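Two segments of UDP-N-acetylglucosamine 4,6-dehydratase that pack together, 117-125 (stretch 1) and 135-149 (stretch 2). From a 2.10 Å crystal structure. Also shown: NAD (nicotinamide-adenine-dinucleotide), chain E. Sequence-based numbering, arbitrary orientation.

Stretch 1 (117-125) LNLSALKHV
Stretch 2, residues 135-149: MRMIDVNVFNTDKTI

Asn-141 clamps the backbone of Leu-122. Leu-122 N donates to Asn-141 OD1 at 2.9 Å, and Asn-141 ND2 donates to Leu-122 O at 3.0 Å. A carboxamide suits this place because it offers a donor and an acceptor together. Its chi1 is m (-64°) and chi2 is -13°.

One water extends the polar link. It donates to Ser-120 OG at 2.9 Å and to Val-140 O at 3.0 Å, and accepts from Asn-144 ND2 at 2.8 Å.

Stretch 1 leaves a strand after Asn-118, turns at Leu-119 (phi/psi -112/26), and is extended from Ser-120 to Leu-122, with Ala-121 at -178/162 and Leu-122 at -103/127. Stretch 2 is helical throughout, with a wider pi-type turn at 139-143. Asn-118 CA lies 7.5 Å from Thr-145 CA. Ala-121 CA lies 5.4 Å from Asn-141 CA. Leu-122 CA lies 5.4 Å from Met-137 CA, so the chains run in opposite senses.

Leu-122 points toward the helix and is the most covered residue, at 132 of 454 Å². Its chi1 is off-well at -100°, its chi2 p. Leu-122 CD1 lies 3.7 Å from Val-140 CG2 and covers one face of the Arg-136 guanidinium, 3.7 Å from Arg-136 CZ. Leu-122 CB meets CB of selenomethionine Met-137 at 4.1 Å. Small Ala-121 fits closely, its CA 3.6 Å from Val-140 CG1.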

ATOM      1  N   LEU A 117       0.229  16.432   8.949  1.00 28.32           N
ATOM      2  CA  LEU A 117      -0.222  16.385   7.561  1.00 28.72           C
ATOM      3  C   LEU A 117      -0.702  14.960   7.258  1.00 28.56           C
ATOM      4  O   LEU A 117       0.003  13.995   7.531  1.00 27.96           O
ATOM      5  CB  LEU A 117       0.923  16.764   6.605  1.00 28.81           C
ATOM      6  CG  LEU A 117       1.458  18.199   6.658  1.00 28.89           C
ATOM      7  CD1 LEU A 117       2.475  18.352   7.811  1.00 24.46           C
ATOM      8  CD2 LEU A 117       2.113  18.626   5.339  1.00 28.30           C
ATOM      9  N   ASN A 118      -1.927  14.822   6.776  1.00 29.35           N
ATOM     10  CA  ASN A 118      -2.494  13.514   6.471  1.00 29.31           C
ATOM     11  C   ASN A 118      -2.721  13.372   4.986  1.00 30.15           C
ATOM     12  O   ASN A 118      -3.665  13.931   4.442  1.00 29.53           O
ATOM     13  CB  ASN A 118      -3.800  13.328   7.234  1.00 31.35           C
ATOM     14  CG  ASN A 118      -4.398  11.904   7.113  1.00 30.83           C
ATOM     15  OD1 ASN A 118      -3.871  11.041   6.448  1.00 33.96           O
ATOM     16  ND2 ASN A 118      -5.465  11.667   7.843  1.00 35.91           N
ATOM     17  N   LEU A 119      -1.834  12.619   4.336  1.00 29.74           N
ATOM     18  CA  LEU A 119      -1.947  12.323   2.934  1.00 29.97           C
ATOM     19  C   LEU A 119      -2.235  10.835   2.805  1.00 31.01           C
ATOM     20  O   LEU A 119      -1.963  10.250   1.776  1.00 30.90           O
ATOM     21  CB  LEU A 119      -0.629  12.647   2.176  1.00 30.26           C
ATOM     22  CG  LEU A 119      -0.335  14.136   1.933  1.00 29.72           C
ATOM     23  CD1 LEU A 119      -1.533  14.838   1.265  1.00 30.54           C
ATOM     24  CD2 LEU A 119       0.105  14.829   3.229  1.00 25.02           C
ATOM     25  N   SER A 120      -2.845  10.229   3.826  1.00 31.27           N
ATOM     26  CA  SER A 120      -3.185   8.810   3.750  1.00 31.29           C
ATOM     27  C   SER A 120      -4.629   8.707   3.268  1.00 31.88           C
ATOM     28  O   SER A 120      -5.427   9.587   3.552  1.00 33.22           O
ATOM     29  CB  SER A 120      -2.987   8.136   5.100  1.00 30.48           C
ATOM     30  OG  SER A 120      -4.078   8.431   5.975  1.00 29.24           O
ATOM     31  N   ALA A 121      -4.945   7.626   2.577  1.00 32.64           N
ATOM     32  CA  ALA A 121      -6.288   7.395   1.969  1.00 34.11           C
ATOM     33  C   ALA A 121      -6.352   6.068   1.288  1.00 34.83           C
ATOM     34  O   ALA A 121      -5.317   5.481   0.970  1.00 33.70           O
ATOM     35  CB  ALA A 121      -6.644   8.442   0.918  1.00 33.44           C
ATOM     36  N   LEU A 122      -7.591   5.634   1.067  1.00 36.27           N
ATOM     37  CA  LEU A 122      -7.934   4.749  -0.029  1.00 39.00           C
ATOM     38  C   LEU A 122      -8.587   5.628  -1.069  1.00 40.16           C
ATOM     39  O   LEU A 122      -9.518   6.373  -0.727  1.00 39.47           O
ATOM     40  CB  LEU A 122      -8.930   3.652   0.385  1.00 39.82           C
ATOM     41  CG  LEU A 122      -8.276   2.312   0.654  1.00 40.40           C
ATOM     42  CD1 LEU A 122      -7.599   2.389   2.037  1.00 41.30           C
ATOM     43  CD2 LEU A 122      -9.310   1.204   0.587  1.00 44.01           C
ATOM     44  N   LYS A 123      -8.076   5.571  -2.305  1.00 40.27           N
ATOM     45  CA  LYS A 123      -8.451   6.545  -3.322  1.00 40.84           C
ATOM     46  C   LYS A 123      -9.040   5.960  -4.604  1.00 42.52           C
ATOM     47  O   LYS A 123      -9.584   6.731  -5.379  1.00 42.43           O
ATOM     48  CB  LYS A 123      -7.260   7.458  -3.691  1.00 40.05           C
ATOM     49  CG  LYS A 123      -6.098   6.721  -4.403  1.00 38.69           C
ATOM     50  CD  LYS A 123      -5.143   7.653  -5.111  1.00 38.36           C
ATOM     51  CE  LYS A 123      -3.956   6.867  -5.714  1.00 37.62           C
ATOM     52  NZ  LYS A 123      -2.935   7.817  -6.333  1.00 37.47           N
ATOM     53  N   HIS A 124      -8.937   4.637  -4.832  1.00 43.43           N
ATOM     54  CA  HIS A 124      -9.421   4.025  -6.076  1.00 44.76           C
ATOM     55  C   HIS A 124     -10.915   3.832  -6.069  1.00 45.86           C
ATOM     56  O   HIS A 124     -11.477   3.209  -5.173  1.00 45.06           O
ATOM     57  CB  HIS A 124      -8.690   2.713  -6.370  1.00 45.31           C
ATOM     58  CG  HIS A 124      -7.292   2.937  -6.823  1.00 46.29           C
ATOM     59  ND1 HIS A 124      -6.977   3.200  -8.136  1.00 47.27           N
ATOM     60  CD2 HIS A 124      -6.135   3.050  -6.122  1.00 46.41           C
ATOM     61  CE1 HIS A 124      -5.679   3.447  -8.229  1.00 48.11           C
ATOM     62  NE2 HIS A 124      -5.143   3.351  -7.021  1.00 47.02           N
ATOM     63  N   VAL A 125     -11.561   4.404  -7.074  1.00 47.76           N
ATOM     64  CA  VAL A 125     -13.025   4.381  -7.205  1.00 50.00           C
ATOM     65  C   VAL A 125     -13.585   2.945  -7.067  1.00 51.71           C
ATOM     66  O   VAL A 125     -14.613   2.731  -6.439  1.00 51.69           O
ATOM     67  CB  VAL A 125     -13.439   5.057  -8.553  1.00 50.21           C
ATOM     68  CG1 VAL A 125     -14.911   4.749  -8.916  1.00 53.28           C
ATOM     69  CG2 VAL A 125     -13.180   6.540  -8.461  1.00 50.12           C
HETATM   70  N   MSE A 135     -15.847  -0.522   3.584  1.00 41.47           N
HETATM   71  CA  MSE A 135     -15.788  -0.227   5.017  1.00 40.62           C
HETATM   72  C   MSE A 135     -14.383   0.230   5.353  1.00 39.07           C
HETATM   73  O   MSE A 135     -14.220   1.165   6.102  1.00 37.91           O
HETATM   74  CB  MSE A 135     -16.145  -1.440   5.870  1.00 41.28           C
HETATM   75  CG  MSE A 135     -16.078  -1.251   7.357  1.00 40.03           C
HETATM   76 SE   MSE A 135     -17.294   0.094   7.954  0.65 40.66          SE
HETATM   77  CE  MSE A 135     -18.841  -1.094   8.239  1.00 35.40           C
ATOM     78  N   ARG A 136     -13.375  -0.400   4.764  1.00 38.40           N
ATOM     79  CA  ARG A 136     -12.015   0.019   5.030  1.00 37.37           C
ATOM     80  C   ARG A 136     -11.770   1.467   4.581  1.00 36.45           C
ATOM     81  O   ARG A 136     -11.044   2.193   5.206  1.00 34.74           O
ATOM     82  CB  ARG A 136     -10.986  -0.932   4.389  1.00 36.63           C
ATOM     83  CG  ARG A 136      -9.584  -0.460   4.657  1.00 35.47           C
ATOM     84  CD  ARG A 136      -8.499  -1.361   4.129  1.00 37.94           C
ATOM     85  NE  ARG A 136      -7.217  -0.705   4.351  1.00 36.05           N
ATOM     86  CZ  ARG A 136      -6.203  -0.677   3.488  1.00 36.64           C
ATOM     87  NH1 ARG A 136      -6.279  -1.253   2.304  1.00 40.02           N
ATOM     88  NH2 ARG A 136      -5.120  -0.003   3.774  1.00 37.77           N
HETATM   89  N   MSE A 137     -12.360   1.846   3.467  1.00 37.54           N
HETATM   90  CA  MSE A 137     -12.204   3.174   2.892  1.00 37.97           C
HETATM   91  C   MSE A 137     -12.835   4.178   3.824  1.00 36.55           C
HETATM   92  O   MSE A 137     -12.357   5.268   3.981  1.00 35.05           O
HETATM   93  CB  MSE A 137     -12.876   3.202   1.472  1.00 39.97           C
HETATM   94  CG  MSE A 137     -13.467   4.532   1.044  1.00 43.79           C
HETATM   95 SE   MSE A 137     -14.326   4.525  -0.723  0.65 55.60          SE
HETATM   96  CE  MSE A 137     -12.526   4.761  -1.557  1.00 37.65           C
ATOM     97  N   ILE A 138     -13.940   3.798   4.439  1.00 37.51           N
ATOM     98  CA  ILE A 138     -14.591   4.661   5.419  1.00 37.45           C
ATOM     99  C   ILE A 138     -13.693   4.810   6.657  1.00 37.18           C
ATOM    100  O   ILE A 138     -13.595   5.906   7.210  1.00 35.88           O
ATOM    101  CB  ILE A 138     -15.963   4.113   5.852  1.00 38.31           C
ATOM    102  CG1 ILE A 138     -16.989   4.276   4.733  1.00 39.01           C
ATOM    103  CG2 ILE A 138     -16.452   4.826   7.098  1.00 37.60           C
ATOM    104  CD1 ILE A 138     -18.184   3.398   4.954  1.00 41.75           C
ATOM    105  N   ASP A 139     -13.032   3.727   7.059  1.00 37.23           N
ATOM    106  CA  ASP A 139     -12.185   3.733   8.262  1.00 38.06           C
ATOM    107  C   ASP A 139     -10.955   4.573   8.032  1.00 36.66           C
ATOM    108  O   ASP A 139     -10.595   5.425   8.888  1.00 36.01           O
ATOM    109  CB  ASP A 139     -11.751   2.314   8.684  1.00 38.88           C
ATOM    110  CG  ASP A 139     -12.803   1.591   9.499  1.00 44.77           C
ATOM    111  OD1 ASP A 139     -13.673   2.280  10.078  1.00 50.40           O
ATOM    112  OD2 ASP A 139     -12.768   0.323   9.564  1.00 49.33           O
ATOM    113  N   VAL A 140     -10.324   4.352   6.870  1.00 35.56           N
ATOM    114  CA  VAL A 140      -9.125   5.106   6.488  1.00 33.20           C
ATOM    115  C   VAL A 140      -9.459   6.562   6.147  1.00 33.56           C
ATOM    116  O   VAL A 140      -8.738   7.464   6.574  1.00 31.97           O
ATOM    117  CB  VAL A 140      -8.382   4.476   5.320  1.00 32.96           C
ATOM    118  CG1 VAL A 140      -7.245   5.423   4.858  1.00 31.02           C
ATOM    119  CG2 VAL A 140      -7.832   3.101   5.686  1.00 31.73           C
ATOM    120  N   ASN A 141     -10.540   6.821   5.399  1.00 33.80           N
ATOM    121  CA  ASN A 141     -10.722   8.172   4.936  1.00 33.82           C
ATOM    122  C   ASN A 141     -11.494   8.988   5.988  1.00 33.70           C
ATOM    123  O   ASN A 141     -11.213  10.156   6.118  1.00 33.64           O
ATOM    124  CB  ASN A 141     -11.443   8.287   3.578  1.00 34.55           C
ATOM    125  CG  ASN A 141     -10.689   7.671   2.400  1.00 35.05           C
ATOM    126  OD1 ASN A 141      -9.490   7.331   2.449  1.00 33.61           O
ATOM    127  ND2 ASN A 141     -11.432   7.523   1.293  1.00 33.42           N
ATOM    128  N   VAL A 142     -12.442   8.406   6.719  1.00 33.53           N
ATOM    129  CA  VAL A 142     -13.230   9.193   7.713  1.00 34.03           C
ATOM    130  C   VAL A 142     -12.674   9.065   9.154  1.00 33.80           C
ATOM    131  O   VAL A 142     -12.134  10.035   9.715  1.00 32.05           O
ATOM    132  CB  VAL A 142     -14.724   8.822   7.671  1.00 35.08           C
ATOM    133  CG1 VAL A 142     -15.565   9.720   8.595  1.00 36.04           C
ATOM    134  CG2 VAL A 142     -15.250   8.893   6.208  1.00 33.34           C
ATOM    135  N   PHE A 143     -12.740   7.858   9.710  1.00 34.40           N
ATOM    136  CA  PHE A 143     -12.451   7.645  11.119  1.00 35.06           C
ATOM    137  C   PHE A 143     -11.008   7.817  11.550  1.00 33.82           C
ATOM    138  O   PHE A 143     -10.762   8.370  12.607  1.00 34.44           O
ATOM    139  CB  PHE A 143     -13.052   6.323  11.590  1.00 36.83           C
ATOM    140  CG  PHE A 143     -14.565   6.334  11.571  1.00 39.84           C
ATOM    141  CD1 PHE A 143     -15.274   7.214  12.394  1.00 40.62           C
ATOM    142  CD2 PHE A 143     -15.264   5.547  10.690  1.00 40.85           C
ATOM    143  CE1 PHE A 143     -16.637   7.264  12.327  1.00 43.23           C
ATOM    144  CE2 PHE A 143     -16.639   5.578  10.647  1.00 41.36           C
ATOM    145  CZ  PHE A 143     -17.319   6.430  11.445  1.00 44.23           C
ATOM    146  N   ASN A 144     -10.051   7.410  10.730  1.00 33.40           N
ATOM    147  CA  ASN A 144      -8.646   7.637  11.020  1.00 32.27           C
ATOM    148  C   ASN A 144      -8.356   9.122  11.008  1.00 32.16           C
ATOM    149  O   ASN A 144      -7.495   9.632  11.764  1.00 33.16           O
ATOM    150  CB  ASN A 144      -7.746   6.976   9.975  1.00 31.11           C
ATOM    151  CG  ASN A 144      -7.644   5.457  10.148  1.00 32.39           C
ATOM    152  OD1 ASN A 144      -8.268   4.858  11.030  1.00 32.63           O
ATOM    153  ND2 ASN A 144      -6.865   4.820   9.273  1.00 32.53           N
ATOM    154  N   THR A 145      -9.012   9.830  10.116  1.00 31.72           N
ATOM    155  CA  THR A 145      -8.770  11.250   9.989  1.00 31.24           C
ATOM    156  C   THR A 145      -9.285  11.949  11.237  1.00 30.97           C
ATOM    157  O   THR A 145      -8.525  12.681  11.872  1.00 30.24           O
ATOM    158  CB  THR A 145      -9.466  11.809   8.752  1.00 32.68           C
ATOM    159  OG1 THR A 145      -9.067  11.054   7.603  1.00 34.52           O
ATOM    160  CG2 THR A 145      -9.119  13.268   8.536  1.00 33.65           C
ATOM    161  N   ASP A 146     -10.533  11.652  11.629  1.00 31.41           N
ATOM    162  CA  ASP A 146     -11.145  12.248  12.824  1.00 31.47           C
ATOM    163  C   ASP A 146     -10.298  11.931  14.070  1.00 30.87           C
ATOM    164  O   ASP A 146      -9.974  12.842  14.816  1.00 30.61           O
ATOM    165  CB  ASP A 146     -12.593  11.739  13.010  1.00 33.05           C
ATOM    166  CG  ASP A 146     -13.359  12.518  14.019  1.00 35.21           C
ATOM    167  OD1 ASP A 146     -13.503  13.752  13.863  1.00 41.13           O
ATOM    168  OD2 ASP A 146     -13.812  11.919  14.988  1.00 40.01           O
ATOM    169  N   LYS A 147      -9.887  10.668  14.259  1.00 30.26           N
ATOM    170  CA  LYS A 147      -9.051  10.299  15.401  1.00 29.56           C
ATOM    171  C   LYS A 147      -7.699  11.032  15.437  1.00 29.17           C
ATOM    172  O   LYS A 147      -7.284  11.500  16.478  1.00 30.27           O
ATOM    173  CB  LYS A 147      -8.820   8.770  15.459  1.00 30.12           C
ATOM    174  CG  LYS A 147      -7.912   8.334  16.659  1.00 29.79           C
ATOM    175  CD  LYS A 147      -7.527   6.885  16.587  1.00 29.01           C
ATOM    176  CE  LYS A 147      -6.446   6.630  15.518  1.00 25.20           C
ATOM    177  NZ  LYS A 147      -6.081   5.143  15.588  1.00 24.61           N
ATOM    178  N   THR A 148      -6.983  11.093  14.324  1.00 28.97           N
ATOM    179  CA  THR A 148      -5.644  11.713  14.312  1.00 27.65           C
ATOM    180  C   THR A 148      -5.798  13.249  14.515  1.00 27.95           C
ATOM    181  O   THR A 148      -4.956  13.908  15.076  1.00 28.35           O
ATOM    182  CB  THR A 148      -4.917  11.434  13.028  1.00 26.95           C
ATOM    183  OG1 THR A 148      -5.751  11.814  11.924  1.00 26.69           O
ATOM    184  CG2 THR A 148      -4.470   9.880  12.873  1.00 27.01           C
ATOM    185  N   ILE A 149      -6.877  13.824  14.048  1.00 28.91           N
ATOM    186  CA  ILE A 149      -7.164  15.218  14.429  1.00 29.23           C
ATOM    187  C   ILE A 149      -7.348  15.366  15.968  1.00 29.06           C
ATOM    188  O   ILE A 149      -6.752  16.269  16.589  1.00 29.48           O
ATOM    189  CB  ILE A 149      -8.394  15.815  13.705  1.00 29.30           C
ATOM    190  CG1 ILE A 149      -8.167  15.808  12.185  1.00 29.46           C
ATOM    191  CG2 ILE A 149      -8.602  17.286  14.139  1.00 26.37           C
ATOM    192  CD1 ILE A 149      -9.423  16.080  11.389  1.00 27.17           C
TER
HETATM  193  PA  NAD E 501      -1.346   7.215  -2.617  1.00 31.58           P
HETATM  194  O1A NAD E 501      -2.049   5.916  -2.842  1.00 31.45           O
HETATM  195  O2A NAD E 501      -0.062   7.248  -3.390  1.00 31.09           O
HETATM  196  O5B NAD E 501      -0.755   7.311  -1.144  1.00 31.45           O
HETATM  197  C5B NAD E 501      -1.697   7.093  -0.072  1.00 29.34           C
HETATM  198  C4B NAD E 501      -0.796   6.648   1.085  1.00 29.28           C
HETATM  199  O4B NAD E 501      -1.524   6.406   2.272  1.00 26.84           O
HETATM  200  C3B NAD E 501      -0.058   5.323   0.711  1.00 27.95           C
HETATM  201  O3B NAD E 501       1.339   5.446   0.884  1.00 31.61           O
HETATM  202  C2B NAD E 501      -0.687   4.301   1.687  1.00 27.90           C
HETATM  203  O2B NAD E 501       0.139   3.182   1.982  1.00 27.07           O
HETATM  204  C1B NAD E 501      -0.964   5.264   2.866  1.00 25.44           C
HETATM  205  N9A NAD E 501      -1.956   4.704   3.771  1.00 27.82           N
HETATM  206  C8A NAD E 501      -3.186   4.270   3.460  1.00 25.60           C
HETATM  207  N7A NAD E 501      -3.784   3.780   4.496  1.00 27.29           N
HETATM  208  C5A NAD E 501      -2.951   3.975   5.564  1.00 28.62           C
HETATM  209  C6A NAD E 501      -3.014   3.667   6.919  1.00 27.31           C
HETATM  210  N6A NAD E 501      -4.181   3.112   7.385  1.00 28.79           N
HETATM  211  N1A NAD E 501      -1.992   3.954   7.720  1.00 25.09           N
HETATM  212  C2A NAD E 501      -0.884   4.506   7.236  1.00 25.50           C
HETATM  213  N3A NAD E 501      -0.775   4.787   5.961  1.00 24.89           N
HETATM  214  C4A NAD E 501      -1.768   4.545   5.115  1.00 25.64           C
HETATM  215  O3  NAD E 501      -2.357   8.421  -2.952  1.00 29.94           O
HETATM  216  PN  NAD E 501      -1.750   9.868  -3.390  1.00 30.80           P
HETATM  217  O1N NAD E 501      -1.723   9.979  -4.906  1.00 31.11           O
HETATM  218  O2N NAD E 501      -0.493  10.338  -2.784  1.00 29.17           O
HETATM  219  O5D NAD E 501      -3.056  10.807  -3.013  1.00 27.75           O
HETATM  220  C5D NAD E 501      -3.106  11.095  -1.624  1.00 26.13           C
HETATM  221  C4D NAD E 501      -4.361  11.925  -1.331  1.00 26.63           C
HETATM  222  O4D NAD E 501      -4.528  12.962  -2.349  1.00 28.13           O
HETATM  223  C3D NAD E 501      -5.618  11.033  -1.434  1.00 28.91           C
HETATM  224  O3D NAD E 501      -6.705  11.494  -0.600  1.00 35.22           O
HETATM  225  C2D NAD E 501      -6.080  11.262  -2.891  1.00 29.77           C
HETATM  226  O2D NAD E 501      -7.479  11.000  -3.074  1.00 34.13           O
HETATM  227  C1D NAD E 501      -5.777  12.750  -3.065  1.00 28.47           C
HETATM  228  N1N NAD E 501      -5.680  13.142  -4.480  1.00 34.87           N
HETATM  229  C2N NAD E 501      -4.735  12.571  -5.236  1.00 36.15           C
HETATM  230  C3N NAD E 501      -4.588  12.914  -6.564  1.00 37.63           C
HETATM  231  C7N NAD E 501      -3.572  12.276  -7.419  1.00 38.80           C
HETATM  232  O7N NAD E 501      -3.579  12.594  -8.606  1.00 39.45           O
HETATM  233  N7N NAD E 501      -2.699  11.366  -6.962  1.00 36.28           N
HETATM  234  C4N NAD E 501      -5.452  13.884  -7.129  1.00 36.74           C
HETATM  235  C5N NAD E 501      -6.406  14.463  -6.309  1.00 36.03           C
HETATM  236  C6N NAD E 501      -6.510  14.065  -4.976  1.00 36.84           C
HETATM  237  O   HOH W   1      -5.966   6.900   7.553  1.00 18.91           O